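Local structure of beta-fructofuranosidase (Arthrobacter, 3WPU) at residues V74-W78 against V431-I435; F97-A101 against F113-G117. The protein belongs to the levansucrase/invertase family, whose members are carbohydrate-active enzymes with a five-bladed beta-propeller fold. Residues are numbered along the deposited sequence.

Following the chain from the N terminus, strand 72-81 carries the first half of contact 1. The chain then doubles back through strand 93-102 and, after a short loop, through strand 115-122. Contact 2 closes that local loop, with 11 residues between its segments. Contact 1 is not closed until residues 431-435, after 352 intervening residues, so contact 2 is nested within it. Strands 72-81 and 93-102 are sheet neighbours, so the two contacts touch directly: Trp-78 N lies 2.8 Å from Phe-97 O, and Asp-76 O lies 2.8 Å from Leu-99 N. Contact 2 pairs two neighbouring strands, 93-102 and 115-122, within one sheet, whereas contact 1 joins that sheet to the four-stranded one containing strand 430-434.

Contact 1: residues V74-W78 against V431-I435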
ATOM      1  N   VAL A  74      -3.976  14.657  -2.793  1.00 10.02           N
ATOM      2  CA  VAL A  74      -3.266  13.432  -3.179  1.00  9.67           C
ATOM      3  C   VAL A  74      -3.288  12.482  -2.007  1.00  9.82           C
ATOM      4  O   VAL A  74      -3.023  12.897  -0.887  1.00 10.84           O
ATOM      5  CB  VAL A  74      -1.785  13.757  -3.489  1.00  9.65           C
ATOM      6  CG1 VAL A  74      -1.041  12.486  -3.866  1.00  9.86           C
ATOM      7  CG2 VAL A  74      -1.664  14.794  -4.593  1.00 10.48           C
ATOM      8  N   TRP A  75      -3.511  11.183  -2.239  1.00  9.49           N
ATOM      9  CA  TRP A  75      -3.326  10.223  -1.146  1.00  9.44           C
ATOM     10  C   TRP A  75      -2.620   8.979  -1.643  1.00  9.73           C
ATOM     11  O   TRP A  75      -1.434   9.105  -2.021  1.00 10.14           O
ATOM     12  CB  TRP A  75      -4.576   9.986  -0.276  1.00  9.60           C
ATOM     13  CG  TRP A  75      -5.903   9.417  -0.868  1.00  9.47           C
ATOM     14  CD1 TRP A  75      -6.520   8.263  -0.454  1.00  9.74           C
ATOM     15  CD2 TRP A  75      -6.786   9.988  -1.863  1.00  9.68           C
ATOM     16  NE1 TRP A  75      -7.687   8.074  -1.110  1.00  9.79           N
ATOM     17  CE2 TRP A  75      -7.881   9.105  -1.994  1.00  9.70           C
ATOM     18  CE3 TRP A  75      -6.769  11.163  -2.646  1.00  9.48           C
ATOM     19  CZ2 TRP A  75      -8.926   9.333  -2.889  1.00  9.58           C
ATOM     20  CZ3 TRP A  75      -7.809  11.389  -3.535  1.00  9.60           C
ATOM     21  CH2 TRP A  75      -8.884  10.486  -3.643  1.00  9.87           C
ATOM     22  N   ASP A  76      -3.260   7.821  -1.645  1.00  9.89           N
ATOM     23  CA  ASP A  76      -2.519   6.581  -1.953  1.00  9.86           C
ATOM     24  C   ASP A  76      -1.672   6.747  -3.219  1.00  9.78           C
ATOM     25  O   ASP A  76      -2.183   7.148  -4.258  1.00  9.45           O
ATOM     26  CB  ASP A  76      -3.417   5.389  -2.214  1.00 10.14           C
ATOM     27  CG  ASP A  76      -4.428   5.114  -1.132  1.00 11.25           C
ATOM     28  OD1 ASP A  76      -4.574   5.866  -0.160  1.00 10.96           O
ATOM     29  OD2 ASP A  76      -5.118   4.098  -1.297  1.00 12.65           O
ATOM     30  N   THR A  77      -0.388   6.415  -3.119  1.00  9.44           N
ATOM     31  CA  THR A  77       0.560   6.616  -4.187  1.00  9.59           C
ATOM     32  C   THR A  77       1.345   5.321  -4.378  1.00  9.51           C
ATOM     33  O   THR A  77       1.637   4.601  -3.406  1.00  9.90           O
ATOM     34  CB  THR A  77       1.467   7.799  -3.871  1.00 10.48           C
ATOM     35  OG1 THR A  77       0.629   8.981  -3.808  1.00  9.86           O
ATOM     36  CG2 THR A  77       2.571   7.965  -4.889  1.00 10.44           C
ATOM     37  N   TRP A  78       1.700   5.060  -5.624  1.00 10.11           N
ATOM     38  CA  TRP A  78       2.583   3.933  -5.951  1.00  9.98           C
ATOM     39  C   TRP A  78       3.584   4.229  -7.062  1.00 10.49           C
ATOM     40  O   TRP A  78       3.310   4.995  -7.994  1.00 10.02           O
ATOM     41  CB  TRP A  78       1.802   2.669  -6.281  1.00 10.27           C
ATOM     42  CG  TRP A  78       0.781   2.770  -7.388  1.00 10.32           C
ATOM     43  CD1 TRP A  78       0.942   2.397  -8.689  1.00 10.27           C
ATOM     44  CD2 TRP A  78      -0.567   3.216  -7.261  1.00 10.42           C
ATOM     45  NE1 TRP A  78      -0.235   2.584  -9.389  1.00 10.36           N
ATOM     46  CE2 TRP A  78      -1.171   3.112  -8.531  1.00 10.44           C
ATOM     47  CE3 TRP A  78      -1.319   3.743  -6.194  1.00 10.31           C
ATOM     48  CZ2 TRP A  78      -2.503   3.492  -8.763  1.00 10.82           C
ATOM     49  CZ3 TRP A  78      -2.632   4.092  -6.420  1.00 10.81           C
ATOM     50  CH2 TRP A  78      -3.204   4.005  -7.710  1.00 10.60           C
ATOM     51  N   VAL A 431       9.788   3.850   3.578  1.00  9.66           N
ATOM     52  CA  VAL A 431       8.347   3.797   3.669  1.00  9.55           C
ATOM     53  C   VAL A 431       7.791   5.163   3.311  1.00  9.62           C
ATOM     54  O   VAL A 431       8.124   6.179   3.953  1.00 10.20           O
ATOM     55  CB  VAL A 431       7.852   3.376   5.070  1.00  9.75           C
ATOM     56  CG1 VAL A 431       6.327   3.317   5.069  1.00 10.03           C
ATOM     57  CG2 VAL A 431       8.472   2.030   5.496  1.00  9.96           C
ATOM     58  N   GLN A 432       6.968   5.197   2.263  1.00  9.37           N
ATOM     59  CA  GLN A 432       6.281   6.434   1.858  1.00  9.57           C
ATOM     60  C   GLN A 432       4.826   6.339   2.295  1.00  9.42           C
ATOM     61  O   GLN A 432       4.285   5.265   2.420  1.00  9.55           O
ATOM     62  CB  GLN A 432       6.385   6.664   0.350  1.00  9.84           C
ATOM     63  CG  GLN A 432       5.861   5.541  -0.551  1.00  9.62           C
ATOM     64  CD  GLN A 432       4.468   5.756  -1.093  1.00 10.08           C
ATOM     65  OE1 GLN A 432       3.697   6.613  -0.604  1.00  9.69           O
ATOM     66  NE2 GLN A 432       4.124   4.985  -2.107  1.00 10.18           N
ATOM     67  N   SER A 433       4.207   7.491   2.581  1.00  9.12           N
ATOM     68  CA  SER A 433       2.837   7.524   3.090  1.00  9.36           C
ATOM     69  C   SER A 433       2.272   8.916   2.802  1.00  9.12           C
ATOM     70  O   SER A 433       3.054   9.801   2.491  1.00 10.16           O
ATOM     71  CB  SER A 433       2.834   7.281   4.607  1.00  9.51           C
ATOM     72  OG  SER A 433       3.589   8.248   5.323  1.00  9.77           O
ATOM     73  N   PHE A 434       0.953   9.080   2.900  1.00  8.88           N
ATOM     74  CA  PHE A 434       0.350  10.410   2.749  1.00  8.40           C
ATOM     75  C   PHE A 434      -0.112  10.901   4.086  1.00  8.61           C
ATOM     76  O   PHE A 434      -0.492  10.145   4.971  1.00  8.76           O
ATOM     77  CB  PHE A 434      -0.797  10.401   1.719  1.00  8.57           C
ATOM     78  CG  PHE A 434      -2.129   9.947   2.270  1.00  8.48           C
ATOM     79  CD1 PHE A 434      -3.002  10.826   2.885  1.00  8.55           C
ATOM     80  CD2 PHE A 434      -2.505   8.614   2.224  1.00  8.75           C
ATOM     81  CE1 PHE A 434      -4.222  10.393   3.398  1.00  8.66           C
ATOM     82  CE2 PHE A 434      -3.713   8.168   2.736  1.00  8.87           C
ATOM     83  CZ  PHE A 434      -4.573   9.055   3.352  1.00  8.96           C
ATOM     84  N   ILE A 435      -0.194  12.223   4.190  1.00  8.78           N
ATOM     85  CA  ILE A 435      -0.659  12.877   5.413  1.00  9.79           C
ATOM     86  C   ILE A 435      -2.175  13.050   5.429  1.00 10.31           C
ATOM     87  O   ILE A 435      -2.766  13.581   4.466  1.00 10.82           O
ATOM     88  CB  ILE A 435      -0.033  14.277   5.516  1.00  9.54           C
ATOM     89  CG1 ILE A 435       1.492  14.187   5.620  1.00  9.74           C
ATOM     90  CG2 ILE A 435      -0.596  15.015   6.730  1.00  9.35           C
ATOM     91  CD1 ILE A 435       2.218  15.515   5.547  1.00 10.29           C
TER
HETATM   92  O   HOH W   1       0.943   6.007  -0.496  1.00 12.03           O
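Phe-434 loses the most surface here because its flat ring receives Trp-75. Trp-75 CB sits 3.4 Å from the Phe-434 ring centroid, almost on the ring normal, a CH-pi contact. The indole adds a T-shaped pair, its edge toward the Phe-434 face, with five-membered ring and phenyl centroids 5.5 Å apart and planes at 71°. The phenyl ring thus fills space between strands that share no backbone hydrogen bonds, while the indole runs on away from 431-435. Gln-432 supplies the polar half. Its amide can both donate and accept: NE2 gives a hydrogen bond to Thr-77 O (2.8 Å), which Arg-339 also reaches, while OE1 lies 2.8 Å from a bridging water that accepts from Thr-77 N at 3.0 Å. Asp-76 OD1 is hydrogen-bonded to Ser-422 OG, while Asp-76 OD2 and Trp-75 NE1 hydrogen-bond a glycerol. This buried meeting of two sheets beside a glycerol, probably from the crystallisation liquor but perhaps marking a pocket, is consistent with neighbouring blades converging near the axis of a beta-propeller.

Contact 2: residues F97-A101 against F113-G117; sequences FSLVA and FAKIG
Ile-116 overlaps Leu-99 on one face of the sheet, Leu-99 CD2 lying 3.8 Å from Ile-116 CG1; both have chi1 m and chi2 t. Ile-116 CG2 also meets Phe-97 CD1 at 3.9 Å, closing this buried, apolar face. Extended 97-101 pairs with strand 115-117, preceded by loop at Ala-114. Leu-99 and Ile-116 form the non-hydrogen-bonded antiparallel pair (CA-CA 4.7 Å) between two hydrogen-bonded ones: Ser-98 N to Gly-117 O (3.0 Å) and Gly-117 N to Ser-98 O (2.8 Å), Val-100 N to Lys-115 O (2.8 Å) and Lys-115 N to Val-100 O (3.1 Å). Axes of segments 97-101 and 115-117 approach to 4.5 Å, with 130° between N-to-C directions. Strands 72-81, 93-102, 115-122 and 137-141 follow one another antiparallel, the up-and-down order of a propeller blade. On the other face an ideal CB on Gly-117 (phi/psi -119/179) would come within 3.2 Å of Val-100 CG2, so lacking a side chain suits it. Partly exposed Lys-115 (chi1 m, the rest t) carries its charged amine off the strand pair.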
ATOM      1  N   PHE A  97       2.185   7.083  -9.584  1.00 10.54           N
ATOM      2  CA  PHE A  97       0.729   7.151  -9.722  1.00 10.86           C
ATOM      3  C   PHE A  97       0.130   7.436  -8.375  1.00 10.30           C
ATOM      4  O   PHE A  97       0.602   6.901  -7.362  1.00  9.65           O
ATOM      5  CB  PHE A  97       0.186   5.820 -10.243  1.00 11.36           C
ATOM      6  CG  PHE A  97       0.539   5.546 -11.673  1.00 12.45           C
ATOM      7  CD1 PHE A  97      -0.232   6.061 -12.699  1.00 12.83           C
ATOM      8  CD2 PHE A  97       1.626   4.762 -11.985  1.00 13.92           C
ATOM      9  CE1 PHE A  97       0.073   5.805 -14.023  1.00 14.10           C
ATOM     10  CE2 PHE A  97       1.935   4.495 -13.309  1.00 13.85           C
ATOM     11  CZ  PHE A  97       1.164   5.014 -14.322  1.00 13.82           C
ATOM     12  N   SER A  98      -0.904   8.284  -8.348  1.00 10.11           N
ATOM     13  CA  SER A  98      -1.570   8.655  -7.118  1.00 10.07           C
ATOM     14  C   SER A  98      -3.080   8.743  -7.280  1.00  9.80           C
ATOM     15  O   SER A  98      -3.578   9.126  -8.347  1.00  9.18           O
ATOM     16  CB  SER A  98      -1.125  10.042  -6.642  1.00 10.39           C
ATOM     17  OG  SER A  98       0.275  10.165  -6.437  1.00 10.48           O
ATOM     18  N   LEU A  99      -3.811   8.448  -6.198  1.00  9.77           N
ATOM     19  CA  LEU A  99      -5.213   8.808  -6.115  1.00  9.54           C
ATOM     20  C   LEU A  99      -5.256  10.316  -5.894  1.00  9.28           C
ATOM     21  O   LEU A  99      -4.539  10.832  -5.031  1.00  9.43           O
ATOM     22  CB  LEU A  99      -5.931   8.108  -4.953  1.00  9.49           C
ATOM     23  CG  LEU A  99      -5.968   6.577  -5.017  1.00  9.65           C
ATOM     24  CD1 LEU A  99      -6.949   6.034  -4.007  1.00  9.82           C
ATOM     25  CD2 LEU A  99      -6.292   6.131  -6.431  1.00 10.42           C
ATOM     26  N   VAL A 100      -6.015  10.991  -6.738  1.00  9.39           N
ATOM     27  CA  VAL A 100      -6.177  12.452  -6.629  1.00  9.77           C
ATOM     28  C   VAL A 100      -7.653  12.822  -6.666  1.00 10.25           C
ATOM     29  O   VAL A 100      -8.478  12.110  -7.236  1.00 10.61           O
ATOM     30  CB  VAL A 100      -5.383  13.206  -7.727  1.00  9.82           C
ATOM     31  CG1 VAL A 100      -3.881  12.891  -7.657  1.00  9.61           C
ATOM     32  CG2 VAL A 100      -5.904  12.906  -9.120  1.00  9.61           C
ATOM     33  N   ALA A 101      -7.986  13.969  -6.070  1.00 10.23           N
ATOM     34  CA  ALA A 101      -9.331  14.472  -6.031  1.00 10.89           C
ATOM     35  C   ALA A 101      -9.198  15.976  -6.157  1.00 10.78           C
ATOM     36  O   ALA A 101      -8.186  16.528  -5.723  1.00 11.50           O
ATOM     37  CB  ALA A 101     -10.039  14.123  -4.730  1.00 10.84           C
ATOM     38  N   PHE A 113     -15.144  10.566  -5.422  1.00 10.47           N
ATOM     39  CA  PHE A 113     -14.730  11.368  -6.570  1.00 10.53           C
ATOM     40  C   PHE A 113     -13.271  11.130  -6.942  1.00 11.05           C
ATOM     41  O   PHE A 113     -12.659  11.926  -7.637  1.00 11.40           O
ATOM     42  CB  PHE A 113     -14.959  12.861  -6.272  1.00 10.94           C
ATOM     43  CG  PHE A 113     -16.370  13.184  -5.899  1.00 11.12           C
ATOM     44  CD1 PHE A 113     -17.396  13.025  -6.810  1.00 10.71           C
ATOM     45  CD2 PHE A 113     -16.673  13.640  -4.630  1.00 11.56           C
ATOM     46  CE1 PHE A 113     -18.711  13.282  -6.448  1.00 11.65           C
ATOM     47  CE2 PHE A 113     -17.983  13.906  -4.267  1.00 12.17           C
ATOM     48  CZ  PHE A 113     -18.998  13.733  -5.184  1.00 11.77           C
ATOM     49  N   ALA A 114     -12.746   9.961  -6.553  1.00 10.53           N
ATOM     50  CA  ALA A 114     -11.327   9.656  -6.695  1.00 10.31           C
ATOM     51  C   ALA A 114     -10.998   9.247  -8.114  1.00 10.21           C
ATOM     52  O   ALA A 114     -11.774   8.537  -8.760  1.00  9.45           O
ATOM     53  CB  ALA A 114     -10.942   8.524  -5.765  1.00  9.84           C
ATOM     54  N   LYS A 115      -9.831   9.698  -8.560  1.00  9.87           N
ATOM     55  CA  LYS A 115      -9.281   9.331  -9.867  1.00 10.31           C
ATOM     56  C   LYS A 115      -7.779   9.077  -9.752  1.00  9.84           C
ATOM     57  O   LYS A 115      -7.149   9.484  -8.795  1.00 10.19           O
ATOM     58  CB  LYS A 115      -9.548  10.452 -10.866  1.00 11.05           C
ATOM     59  CG  LYS A 115     -11.017  10.781 -11.023  1.00 11.75           C
ATOM     60  CD  LYS A 115     -11.195  11.980 -11.939  1.00 13.41           C
ATOM     61  CE  LYS A 115     -12.638  12.417 -11.944  1.00 15.17           C
ATOM     62  NZ  LYS A 115     -12.793  13.514 -12.918  1.00 17.28           N
ATOM     63  N   ILE A 116      -7.222   8.326 -10.693  1.00  9.24           N
ATOM     64  CA  ILE A 116      -5.791   8.137 -10.742  1.00  9.19           C
ATOM     65  C   ILE A 116      -5.133   9.208 -11.594  1.00  9.28           C
ATOM     66  O   ILE A 116      -5.497   9.424 -12.759  1.00  9.18           O
ATOM     67  CB  ILE A 116      -5.404   6.728 -11.251  1.00  9.26           C
ATOM     68  CG1 ILE A 116      -5.893   5.700 -10.235  1.00  9.32           C
ATOM     69  CG2 ILE A 116      -3.906   6.661 -11.489  1.00  9.39           C
ATOM     70  CD1 ILE A 116      -5.813   4.259 -10.710  1.00  9.34           C
ATOM     71  N   GLY A 117      -4.135   9.857 -10.991  1.00  9.62           N
ATOM     72  CA  GLY A 117      -3.289  10.828 -11.658  1.00 10.32           C
ATOM     73  C   GLY A 117      -1.846  10.362 -11.623  1.00 10.81           C
ATOM     74  O   GLY A 117      -1.546   9.291 -11.089  1.00 10.12           O
TER